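YlmD (Geobacillus stearothermophilus, PDB 6T1B) cleaves adenosine, inosine and S-methyl-5'-thioadenosine with phosphate, releasing the free purine base and a ribose 1-phosphate, and also deaminates adenosine. Local coordinates at residues N58-L63 / F69-W74; D108-D113 / L119-A124; P197-E202 / N223-L228. One frame throughout, in Å; residues are numbered along the deposited sequence.

Contact 1: residues N58-L63 / F69-W74; sequences NNRRRL and FPLERW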
loop_
_atom_site.group_PDB
_atom_site.type_symbol
_atom_site.label_atom_id
_atom_site.label_comp_id
_atom_site.label_asym_id
_atom_site.label_seq_id
_atom_site.Cartn_x
_atom_site.Cartn_y
_atom_site.Cartn_z
ATOM N N ASN A 58 -11.701 7.819 15.365
ATOM C CA ASN A 58 -10.973 7.579 16.614
ATOM C C ASN A 58 -9.838 6.574 16.409
ATOM O O ASN A 58 -8.762 6.715 17.015
ATOM C CB ASN A 58 -11.928 7.138 17.721
ATOM C CG ASN A 58 -12.686 8.305 18.302
ATOM O OD1 ASN A 58 -12.193 9.436 18.306
ATOM N ND2 ASN A 58 -13.880 8.039 18.825
ATOM N N ASN A 59 -10.042 5.574 15.552
ATOM C CA ASN A 59 -8.976 4.638 15.206
ATOM C C ASN A 59 -7.817 5.365 14.539
ATOM O O ASN A 59 -6.643 5.125 14.864
ATOM C CB ASN A 59 -9.491 3.538 14.275
ATOM C CG ASN A 59 -10.517 2.660 14.944
ATOM O OD1 ASN A 59 -10.526 2.527 16.168
ATOM N ND2 ASN A 59 -11.363 2.022 14.146
ATOM N N ARG A 60 -8.132 6.285 13.624
ATOM C CA ARG A 60 -7.082 7.055 12.969
ATOM C C ARG A 60 -6.379 7.957 13.971
ATOM O O ARG A 60 -5.148 8.083 13.936
ATOM C CB ARG A 60 -7.683 7.859 11.822
ATOM C CG ARG A 60 -8.181 6.986 10.676
ATOM C CD ARG A 60 -8.666 7.845 9.522
ATOM N NE ARG A 60 -8.888 7.017 8.356
ATOM C CZ ARG A 60 -8.811 7.436 7.099
ATOM N NH1 ARG A 60 -8.988 6.566 6.108
ATOM N NH2 ARG A 60 -8.575 8.721 6.829
ATOM N N ARG A 61 -7.126 8.601 14.880
ATOM C CA ARG A 61 -6.498 9.400 15.928
ATOM C C ARG A 61 -5.587 8.547 16.801
ATOM O O ARG A 61 -4.545 9.024 17.269
ATOM C CB ARG A 61 -7.562 10.094 16.784
ATOM C CG ARG A 61 -8.312 11.183 16.016
ATOM C CD ARG A 61 -9.047 12.141 16.905
ATOM N NE ARG A 61 -9.466 13.329 16.163
ATOM C CZ ARG A 61 -8.647 14.275 15.700
ATOM N NH1 ARG A 61 -9.147 15.311 15.044
ATOM N NH2 ARG A 61 -7.336 14.188 15.876
ATOM N N ARG A 62 -5.955 7.289 17.026
ATOM C CA ARG A 62 -5.129 6.407 17.847
ATOM C C ARG A 62 -3.789 6.134 17.166
ATOM O O ARG A 62 -2.731 6.269 17.787
ATOM C CB ARG A 62 -5.886 5.114 18.126
ATOM C CG ARG A 62 -5.158 4.143 19.035
ATOM C CD ARG A 62 -5.164 4.635 20.450
ATOM N NE ARG A 62 -6.471 4.448 21.056
ATOM C CZ ARG A 62 -6.889 5.091 22.139
ATOM N NH1 ARG A 62 -8.092 4.830 22.621
ATOM N NH2 ARG A 62 -6.115 6.005 22.726
ATOM N N LEU A 63 -3.811 5.807 15.876
ATOM C CA LEU A 63 -2.556 5.640 15.134
ATOM C C LEU A 63 -1.738 6.932 15.163
ATOM O O LEU A 63 -0.517 6.906 15.359
ATOM C CB LEU A 63 -2.814 5.222 13.688
ATOM C CG LEU A 63 -1.540 5.129 12.832
ATOM C CD1 LEU A 63 -0.579 4.073 13.396
ATOM C CD2 LEU A 63 -1.858 4.857 11.371
ATOM N N PHE A 69 2.210 11.666 14.881
ATOM C CA PHE A 69 2.082 12.221 13.531
ATOM C C PHE A 69 0.611 12.595 13.381
ATOM O O PHE A 69 -0.222 11.765 13.002
ATOM C CB PHE A 69 2.542 11.221 12.470
ATOM C CG PHE A 69 3.200 11.857 11.279
ATOM C CD1 PHE A 69 4.488 11.495 10.898
ATOM C CD2 PHE A 69 2.544 12.832 10.549
ATOM C CE1 PHE A 69 5.098 12.091 9.798
ATOM C CE2 PHE A 69 3.148 13.427 9.450
ATOM C CZ PHE A 69 4.409 13.043 9.066
ATOM N N PRO A 70 0.254 13.841 13.728
ATOM C CA PRO A 70 -1.160 14.213 13.831
ATOM C C PRO A 70 -1.986 13.932 12.588
ATOM O O PRO A 70 -1.520 14.066 11.455
ATOM C CB PRO A 70 -1.101 15.718 14.117
ATOM C CG PRO A 70 0.190 15.871 14.895
ATOM C CD PRO A 70 1.142 14.907 14.239
ATOM N N LEU A 71 -3.242 13.562 12.833
ATOM C CA LEU A 71 -4.183 13.237 11.768
ATOM C C LEU A 71 -4.357 14.401 10.806
ATOM O O LEU A 71 -4.567 14.172 9.607
ATOM C CB LEU A 71 -5.523 12.853 12.415
ATOM C CG LEU A 71 -6.626 12.400 11.462
ATOM C CD1 LEU A 71 -6.234 11.296 10.520
ATOM C CD2 LEU A 71 -7.835 11.947 12.293
ATOM N N GLU A 72 -4.250 15.638 11.298
ATOM C CA GLU A 72 -4.350 16.822 10.449
ATOM C C GLU A 72 -3.260 16.886 9.379
ATOM O O GLU A 72 -3.351 17.707 8.454
ATOM C CB GLU A 72 -4.252 18.077 11.320
ATOM C CG GLU A 72 -5.440 18.306 12.249
ATOM C CD GLU A 72 -5.506 17.324 13.413
ATOM O OE1 GLU A 72 -4.450 16.810 13.834
ATOM O OE2 GLU A 72 -6.622 17.057 13.908
ATOM N N ARG A 73 -2.209 16.079 9.502
ATOM C CA ARG A 73 -1.102 16.089 8.555
ATOM C C ARG A 73 -1.125 14.918 7.577
ATOM O O ARG A 73 -0.184 14.764 6.789
ATOM C CB ARG A 73 0.235 16.140 9.307
ATOM C CG ARG A 73 0.445 17.461 10.030
ATOM C CD ARG A 73 1.665 17.439 10.912
ATOM N NE ARG A 73 1.561 18.446 11.963
ATOM C CZ ARG A 73 2.431 18.577 12.958
ATOM N NH1 ARG A 73 3.477 17.763 13.038
ATOM N NH2 ARG A 73 2.250 19.523 13.871
ATOM N N TRP A 74 -2.183 14.111 7.583
ATOM C CA TRP A 74 -2.256 12.979 6.680
ATOM C C TRP A 74 -2.866 13.417 5.351
ATOM O O TRP A 74 -3.662 14.368 5.307
ATOM C CB TRP A 74 -3.130 11.862 7.239
ATOM C CG TRP A 74 -2.740 11.283 8.548
ATOM C CD1 TRP A 74 -1.811 11.725 9.446
ATOM C CD2 TRP A 74 -3.321 10.107 9.100
ATOM N NE1 TRP A 74 -1.785 10.877 10.547
ATOM C CE2 TRP A 74 -2.716 9.886 10.350
ATOM C CE3 TRP A 74 -4.294 9.210 8.654
ATOM C CZ2 TRP A 74 -3.071 8.801 11.154
ATOM C CZ3 TRP A 74 -4.657 8.161 9.475
ATOM C CH2 TRP A 74 -4.038 7.962 10.691
#
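Leu71 wedges between Arg61 and Trp74, with CD1 turned to the indole and CD2 to Arg61. Leu71 CD1 rests over one face of the indole, offset toward the rim; both methyls also lie near Arg60 CB. Leu71 CD2 sits above the centre of the Arg61 guanidinium and meets Arg61 CG at 3.8 Å. Leucine suits the place because its branch splits at CG; with CG anti to the backbone N (chi1 -177°), both methyls reach the helix. The far end of the indole meets the helix itself: Trp74 CH2 is 3.8 Å from Arg60 CB and 3.9 Å from Leu63 CD2, and also approaches Arg60 O. The aliphatic part of Arg60 runs on past CZ3, providing hydrocarbon here while its charged end goes elsewhere. At the solvent-facing side, Arg61 NH1 forms a salt bridge to Glu72 OE2 (3.3 Å, N-H...O 160°), with the oxygen at the edge of the guanidinium and the carboxylate nearly coplanar with it.

The contact belongs to a helix-turn-strand connection: the chain leaves helix 53-67, turns through the 3-10 segment 71-73 and enters strand 74-75 at the border of a mixed sheet. Helix and turn thereby close over Trp74, whose indole also lies on Leu118 and Ala120 of strand 118-123 and on Leu265.

A hydrogen bond within its own segment helps set the rotation of the indole. Trp74 NE1 donates to Phe69 O at 3.0 Å; the oxygen lies in the ring plane, although the donor stands above the carbonyl plane. This bond satisfies the one polar atom of a buried ring. Farther out, the Arg60 guanidinium touches inosine and is held by three main-chain oxygens, Met45 O through NH1 and Gly96 O and Ala97 O through NH2.

Contact 2: residues D108-D113 / L119-A124; sequences DGLYTD and LALCFA. With NOS (inosine), chain B.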
loop_
_atom_site.group_PDB
_atom_site.type_symbol
_atom_site.label_atom_id
_atom_site.label_comp_id
_atom_site.label_asym_id
_atom_site.label_seq_id
_atom_site.Cartn_x
_atom_site.Cartn_y
_atom_site.Cartn_z
ATOM N N ASP A 108 -4.841 6.242 -6.983
ATOM C CA ASP A 108 -4.502 5.102 -6.173
ATOM C C ASP A 108 -3.071 5.155 -5.661
ATOM O O ASP A 108 -2.623 4.201 -5.018
ATOM C CB ASP A 108 -4.759 3.801 -6.954
ATOM C CG ASP A 108 -6.238 3.502 -7.041
ATOM O OD1 ASP A 108 -6.897 4.144 -7.895
ATOM O OD2 ASP A 108 -6.688 2.702 -6.186
ATOM N N GLY A 109 -2.361 6.235 -5.908
ATOM C CA GLY A 109 -1.061 6.402 -5.302
ATOM C C GLY A 109 -0.789 7.872 -5.095
ATOM O O GLY A 109 -1.360 8.740 -5.764
ATOM N N LEU A 110 0.129 8.137 -4.169
ATOM C CA LEU A 110 0.501 9.489 -3.807
ATOM C C LEU A 110 2.007 9.532 -3.619
ATOM O O LEU A 110 2.623 8.522 -3.261
ATOM C CB LEU A 110 -0.115 9.919 -2.472
ATOM C CG LEU A 110 -1.631 9.942 -2.411
ATOM C CD1 LEU A 110 -2.110 10.185 -0.992
ATOM C CD2 LEU A 110 -2.190 10.951 -3.383
ATOM N N TYR A 111 2.598 10.704 -3.829
ATOM C CA TYR A 111 3.983 10.874 -3.415
ATOM C C TYR A 111 4.210 12.306 -2.972
ATOM O O TYR A 111 3.446 13.205 -3.327
ATOM C CB TYR A 111 5.001 10.483 -4.484
ATOM C CG TYR A 111 5.114 11.352 -5.709
ATOM C CD1 TYR A 111 6.052 12.374 -5.774
ATOM C CD2 TYR A 111 4.348 11.093 -6.831
ATOM C CE1 TYR A 111 6.201 13.133 -6.918
ATOM C CE2 TYR A 111 4.502 11.847 -7.967
ATOM C CZ TYR A 111 5.414 12.854 -8.010
ATOM O OH TYR A 111 5.550 13.589 -9.170
ATOM N N THR A 112 5.279 12.526 -2.205
ATOM C CA THR A 112 5.631 13.872 -1.787
ATOM C C THR A 112 7.130 13.961 -1.553
ATOM O O THR A 112 7.775 12.978 -1.157
ATOM C CB THR A 112 4.877 14.276 -0.513
ATOM O OG1 THR A 112 5.122 15.644 -0.183
ATOM C CG2 THR A 112 5.284 13.407 0.676
ATOM N N ASP A 113 7.670 15.146 -1.775
ATOM C CA ASP A 113 9.051 15.426 -1.419
ATOM C C ASP A 113 9.165 16.348 -0.209
ATOM O O ASP A 113 10.252 16.813 0.116
ATOM C CB ASP A 113 9.856 15.934 -2.623
ATOM C CG ASP A 113 9.401 17.288 -3.116
ATOM O OD1 ASP A 113 8.480 17.856 -2.524
ATOM O OD2 ASP A 113 9.977 17.784 -4.114
ATOM N N LEU A 119 1.470 10.183 3.961
ATOM C CA LEU A 119 0.656 9.539 2.947
ATOM C C LEU A 119 -0.010 8.343 3.604
ATOM O O LEU A 119 0.659 7.566 4.302
ATOM C CB LEU A 119 1.530 9.074 1.785
ATOM C CG LEU A 119 2.440 10.181 1.218
ATOM C CD1 LEU A 119 3.259 9.584 0.080
ATOM C CD2 LEU A 119 1.702 11.383 0.775
ATOM N N ALA A 120 -1.301 8.150 3.360
ATOM C CA ALA A 120 -2.068 7.167 4.111
ATOM C C ALA A 120 -3.088 6.524 3.179
ATOM O O ALA A 120 -4.023 7.194 2.719
ATOM C CB ALA A 120 -2.737 7.855 5.302
ATOM N N LEU A 121 -2.921 5.216 2.922
ATOM C CA LEU A 121 -3.783 4.455 2.030
ATOM C C LEU A 121 -4.292 3.193 2.743
ATOM O O LEU A 121 -3.600 2.642 3.609
ATOM C CB LEU A 121 -3.058 4.076 0.725
ATOM C CG LEU A 121 -2.985 5.160 -0.352
ATOM C CD1 LEU A 121 -2.058 6.340 -0.114
ATOM C CD2 LEU A 121 -2.632 4.506 -1.695
ATOM N N CYS A 122 -5.491 2.754 2.365
ATOM C CA CYS A 122 -6.156 1.646 3.022
ATOM C C CYS A 122 -6.007 0.349 2.253
ATOM O O CYS A 122 -6.047 0.363 1.011
ATOM C CB CYS A 122 -7.643 1.964 3.137
ATOM S SG CYS A 122 -8.048 3.182 4.403
ATOM N N PHE A 123 -5.901 -0.769 2.990
ATOM C CA PHE A 123 -5.604 -2.064 2.408
ATOM C C PHE A 123 -6.301 -3.180 3.172
ATOM O O PHE A 123 -6.390 -3.146 4.401
ATOM C CB PHE A 123 -4.098 -2.339 2.460
ATOM C CG PHE A 123 -3.345 -1.475 1.537
ATOM C CD1 PHE A 123 -3.166 -1.862 0.224
ATOM C CD2 PHE A 123 -2.913 -0.233 1.933
ATOM C CE1 PHE A 123 -2.515 -1.035 -0.676
ATOM C CE2 PHE A 123 -2.265 0.601 1.028
ATOM C CZ PHE A 123 -2.079 0.198 -0.274
ATOM N N ALA A 124 -6.711 -4.234 2.449
ATOM C CA ALA A 124 -7.134 -5.492 3.053
ATOM C C ALA A 124 -7.048 -6.629 2.030
ATOM O O ALA A 124 -8.018 -7.329 1.773
ATOM C CB ALA A 124 -8.535 -5.386 3.634
HETATM N N9 NOS B . -12.085 1.827 1.023
HETATM C C4 NOS B . -11.266 2.884 1.168
HETATM N N3 NOS B . -10.198 3.472 0.325
HETATM C C2 NOS B . -9.525 4.661 0.766
HETATM N N1 NOS B . -9.863 5.294 2.010
HETATM C C6 NOS B . -10.872 4.776 2.854
HETATM O O6 NOS B . -11.098 5.344 3.888
HETATM C C5 NOS B . -11.577 3.498 2.357
HETATM N N7 NOS B . -12.507 2.792 2.922
HETATM C C8 NOS B . -12.840 1.779 2.126
HETATM C "C5'" NOS B . -8.710 -0.092 -0.827
HETATM O "O5'" NOS B . -8.035 -1.335 -0.655
HETATM C "C4'" NOS B . -10.185 -0.304 -1.052
HETATM O "O4'" NOS B . -10.887 0.063 0.157
HETATM C "C1'" NOS B . -11.955 0.936 -0.145
HETATM C "C2'" NOS B . -11.617 1.590 -1.481
HETATM O "O2'" NOS B . -12.806 1.938 -2.178
HETATM C "C3'" NOS B . -10.813 0.501 -2.192
HETATM O "O3'" NOS B . -11.706 -0.350 -2.930
#
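Leu119 and Leu121 reach from one strand to Leu110 on the other, all three being buried. In Leu119, CB leads toward strand 109-112, and CG, anti to the carbonyl carbon (chi1 -52°), divides the tip into two methyls with separate tasks. Leu119 CD1 settles against the backbone, 3.6 Å from Leu110 O and beside Tyr111 CA. Leu119 CD2 turns to side chains, meeting Leu110 CB at 4.0 Å and Thr112 CG2 at 4.1 Å. A branched aliphatic group thus fills the space between main chain and side chains. Two residues along, Leu121 CD1 touches Leu110 CD1 at 3.9 Å, while Leu121 CD2 comes to 3.3 Å from Asp108 O. Thr112 presents its methyl to Leu119, while its hydroxyl is bonded to Val88 O and Glu114 N, as suits a residue with one polar and one apolar branch.

Beyond the leucines the strands reach the catalytic region. Cys122 SG lies over the hypoxanthine face, 3.6 Å from inosine C6, and Cys122 O accepts a hydrogen bond from inosine O5' (3.1 Å). Asp108 is a second-shell residue: OD2 bonds His143 ND1 and His81 N, bracing two zinc ligands. The strands run nearly antiparallel (167°) with axes 7.8 Å apart, yet they belong to different mixed sheets: two sheets packed face to face through aliphatic residues, with the nucleoside and zinc site at one end of their interface.

Contact 3: residues P197-E202 / N223-L228; sequences PTLPPE and NRLQLL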
loop_
_atom_site.group_PDB
_atom_site.type_symbol
_atom_site.label_atom_id
_atom_site.label_comp_id
_atom_site.label_asym_id
_atom_site.label_seq_id
_atom_site.Cartn_x
_atom_site.Cartn_y
_atom_site.Cartn_z
ATOM N N PRO A 197 0.377 -8.349 -20.571
ATOM C CA PRO A 197 1.018 -7.277 -21.350
ATOM C C PRO A 197 1.947 -6.396 -20.551
ATOM O O PRO A 197 2.722 -5.648 -21.151
ATOM C CB PRO A 197 -0.174 -6.463 -21.883
ATOM C CG PRO A 197 -1.336 -7.397 -21.830
ATOM C CD PRO A 197 -1.096 -8.286 -20.647
ATOM N N THR A 198 1.890 -6.433 -19.222
ATOM C CA THR A 198 2.670 -5.518 -18.397
ATOM C C THR A 198 4.035 -6.075 -18.018
ATOM O O THR A 198 4.821 -5.372 -17.369
ATOM C CB THR A 198 1.902 -5.177 -17.114
ATOM O OG1 THR A 198 1.946 -6.302 -16.226
ATOM C CG2 THR A 198 0.446 -4.825 -17.412
ATOM N N LEU A 199 4.325 -7.321 -18.371
ATOM C CA LEU A 199 5.581 -7.953 -18.001
ATOM C C LEU A 199 6.458 -8.131 -19.229
ATOM O O LEU A 199 5.948 -8.267 -20.342
ATOM C CB LEU A 199 5.320 -9.332 -17.383
ATOM C CG LEU A 199 4.359 -9.351 -16.197
ATOM C CD1 LEU A 199 3.907 -10.773 -15.888
ATOM C CD2 LEU A 199 4.987 -8.718 -14.958
ATOM N N PRO A 200 7.786 -8.143 -19.060
ATOM C CA PRO A 200 8.658 -8.316 -20.224
ATOM C C PRO A 200 8.399 -9.641 -20.905
ATOM O O PRO A 200 8.026 -10.636 -20.257
ATOM C CB PRO A 200 10.067 -8.268 -19.605
ATOM C CG PRO A 200 9.904 -7.489 -18.342
ATOM C CD PRO A 200 8.536 -7.855 -17.826
ATOM N N PRO A 201 8.604 -9.707 -22.224
ATOM C CA PRO A 201 8.264 -10.945 -22.954
ATOM C C PRO A 201 8.940 -12.201 -22.423
ATOM O O PRO A 201 8.329 -13.278 -22.436
ATOM C CB PRO A 201 8.697 -10.632 -24.398
ATOM C CG PRO A 201 8.737 -9.138 -24.478
ATOM C CD PRO A 201 9.133 -8.656 -23.115
ATOM N N GLU A 202 10.190 -12.107 -21.974
ATOM C CA GLU A 202 10.937 -13.261 -21.476
ATOM C C GLU A 202 10.561 -13.615 -20.049
ATOM O O GLU A 202 11.067 -14.606 -19.514
ATOM C CB GLU A 202 12.446 -12.963 -21.583
ATOM C CG GLU A 202 13.417 -14.081 -21.151
ATOM C CD GLU A 202 14.831 -13.916 -21.741
ATOM O OE1 GLU A 202 15.411 -14.917 -22.224
ATOM O OE2 GLU A 202 15.361 -12.783 -21.731
ATOM N N ASN A 223 4.206 -7.100 -9.166
ATOM C CA ASN A 223 4.648 -5.721 -8.986
ATOM C C ASN A 223 6.164 -5.633 -8.911
ATOM O O ASN A 223 6.760 -4.727 -9.496
ATOM C CB ASN A 223 3.955 -5.130 -7.773
ATOM C CG ASN A 223 2.585 -4.642 -8.122
ATOM O OD1 ASN A 223 2.448 -3.594 -8.746
ATOM N ND2 ASN A 223 1.566 -5.440 -7.824
ATOM N N ARG A 224 6.817 -6.614 -8.277
ATOM C CA ARG A 224 8.272 -6.635 -8.273
ATOM C C ARG A 224 8.811 -6.693 -9.694
ATOM O O ARG A 224 9.747 -5.966 -10.048
ATOM C CB ARG A 224 8.783 -7.822 -7.457
ATOM C CG ARG A 224 10.289 -7.975 -7.462
ATOM C CD ARG A 224 10.750 -9.112 -6.553
ATOM N NE ARG A 224 12.140 -9.410 -6.835
ATOM C CZ ARG A 224 12.543 -10.255 -7.774
ATOM N NH1 ARG A 224 11.667 -10.912 -8.523
ATOM N NH2 ARG A 224 13.841 -10.439 -7.982
ATOM N N LEU A 225 8.258 -7.582 -10.527
ATOM C CA LEU A 225 8.748 -7.722 -11.894
ATOM C C LEU A 225 8.561 -6.430 -12.674
ATOM O O LEU A 225 9.429 -6.034 -13.461
ATOM C CB LEU A 225 8.034 -8.888 -12.580
ATOM C CG LEU A 225 8.360 -10.277 -12.029
ATOM C CD1 LEU A 225 7.376 -11.303 -12.590
ATOM C CD2 LEU A 225 9.764 -10.679 -12.360
ATOM N N GLN A 226 7.436 -5.743 -12.453
ATOM C CA GLN A 226 7.225 -4.459 -13.112
ATOM C C GLN A 226 8.258 -3.433 -12.659
ATOM O O GLN A 226 8.768 -2.666 -13.474
ATOM C CB GLN A 226 5.822 -3.926 -12.850
ATOM C CG GLN A 226 4.746 -4.634 -13.657
ATOM C CD GLN A 226 3.367 -4.029 -13.434
ATOM O OE1 GLN A 226 3.234 -2.956 -12.865
ATOM N NE2 GLN A 226 2.339 -4.715 -13.919
ATOM N N LEU A 227 8.537 -3.383 -11.348
ATOM C CA LEU A 227 9.506 -2.416 -10.839
ATOM C C LEU A 227 10.887 -2.675 -11.407
ATOM O O LEU A 227 11.607 -1.732 -11.754
ATOM C CB LEU A 227 9.559 -2.466 -9.318
ATOM C CG LEU A 227 8.304 -1.922 -8.658
ATOM C CD1 LEU A 227 8.205 -2.410 -7.221
ATOM C CD2 LEU A 227 8.264 -0.406 -8.670
ATOM N N LEU A 228 11.282 -3.946 -11.479
ATOM C CA LEU A 228 12.553 -4.294 -12.098
ATOM C C LEU A 228 12.594 -3.801 -13.534
ATOM O O LEU A 228 13.577 -3.200 -13.968
ATOM C CB LEU A 228 12.750 -5.808 -12.041
ATOM C CG LEU A 228 13.024 -6.370 -10.657
ATOM C CD1 LEU A 228 12.777 -7.881 -10.614
ATOM C CD2 LEU A 228 14.450 -6.035 -10.233
#
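Gln226 NE2 is gripped by two oxygens: Thr198 OG1 across the contact, at 2.8 Å, and Thr149 O outside it. The bond to the threonine is short but bent, with an N-H...O angle of 132°, and so counts as weak; Thr149 O is the stronger partner. An amide suits this place: its NH2 carries two hydrogens and can serve both acceptors. Thr198 OG1 is itself shared, being also bonded to Leu195 O one turn earlier in its own chain. Its first torsion (chi1 74°) puts the hydroxyl between the backbone N and the carbonyl carbon, from where it can face both partners. The glutamine chain crosses to it extended beyond CG, which brings Gln226 NE2 to 3.3 Å from Thr198 CB and Gln226 CG to 3.8 Å from Thr198 O.

The contact ties a proline-rich loop, which follows helix 189-195, to the outer side of helix 219-229. Elsewhere on that helix Leu227 packs on Phe131 of strand 127-133 and Ile237 of strand 237-239, so the helix is a layer between the loop and a mixed sheet. Shortened to an alanine here, the side chain of Gln226 would no longer span the gap to the loop, and Thr198 OG1 and Thr149 O would probably lose their shared donor.

Beside the polar link lies a small apolar one, where leucines suit because each offers only hydrocarbon to its neighbour. Both of them also touch Pro206, so the patch extends farther along the loop. Leu199 CD2 comes to 3.9 Å from Leu225 CB and 4.3 Å from Gln226 CG, crossing the Leu225 side chain at a slant.

How the contacts relate
Contacts 1 and 2 are neighbours, their centres 15 Å apart, and they touch twice: Arg60 NH1 packs 3.9 Å from Cys122 SG, and Trp74 CE3 packs 3.9 Å from Ala120 CB. Both reach inosine, contact 1 through the Arg60 side chain, about 3 Å from the ligand, and contact 2 through Cys122 and Phe123. Toward the metal they differ: the Asp108 side chain of contact 2 is about 6 Å from a zinc ion, that of Arg60 about 13 Å. Contact 3 stands apart from the annotated sites, its centre 36 Å from that of contact 1, across the middle of the chain, and its nearest atoms about 9 Å from contact 2.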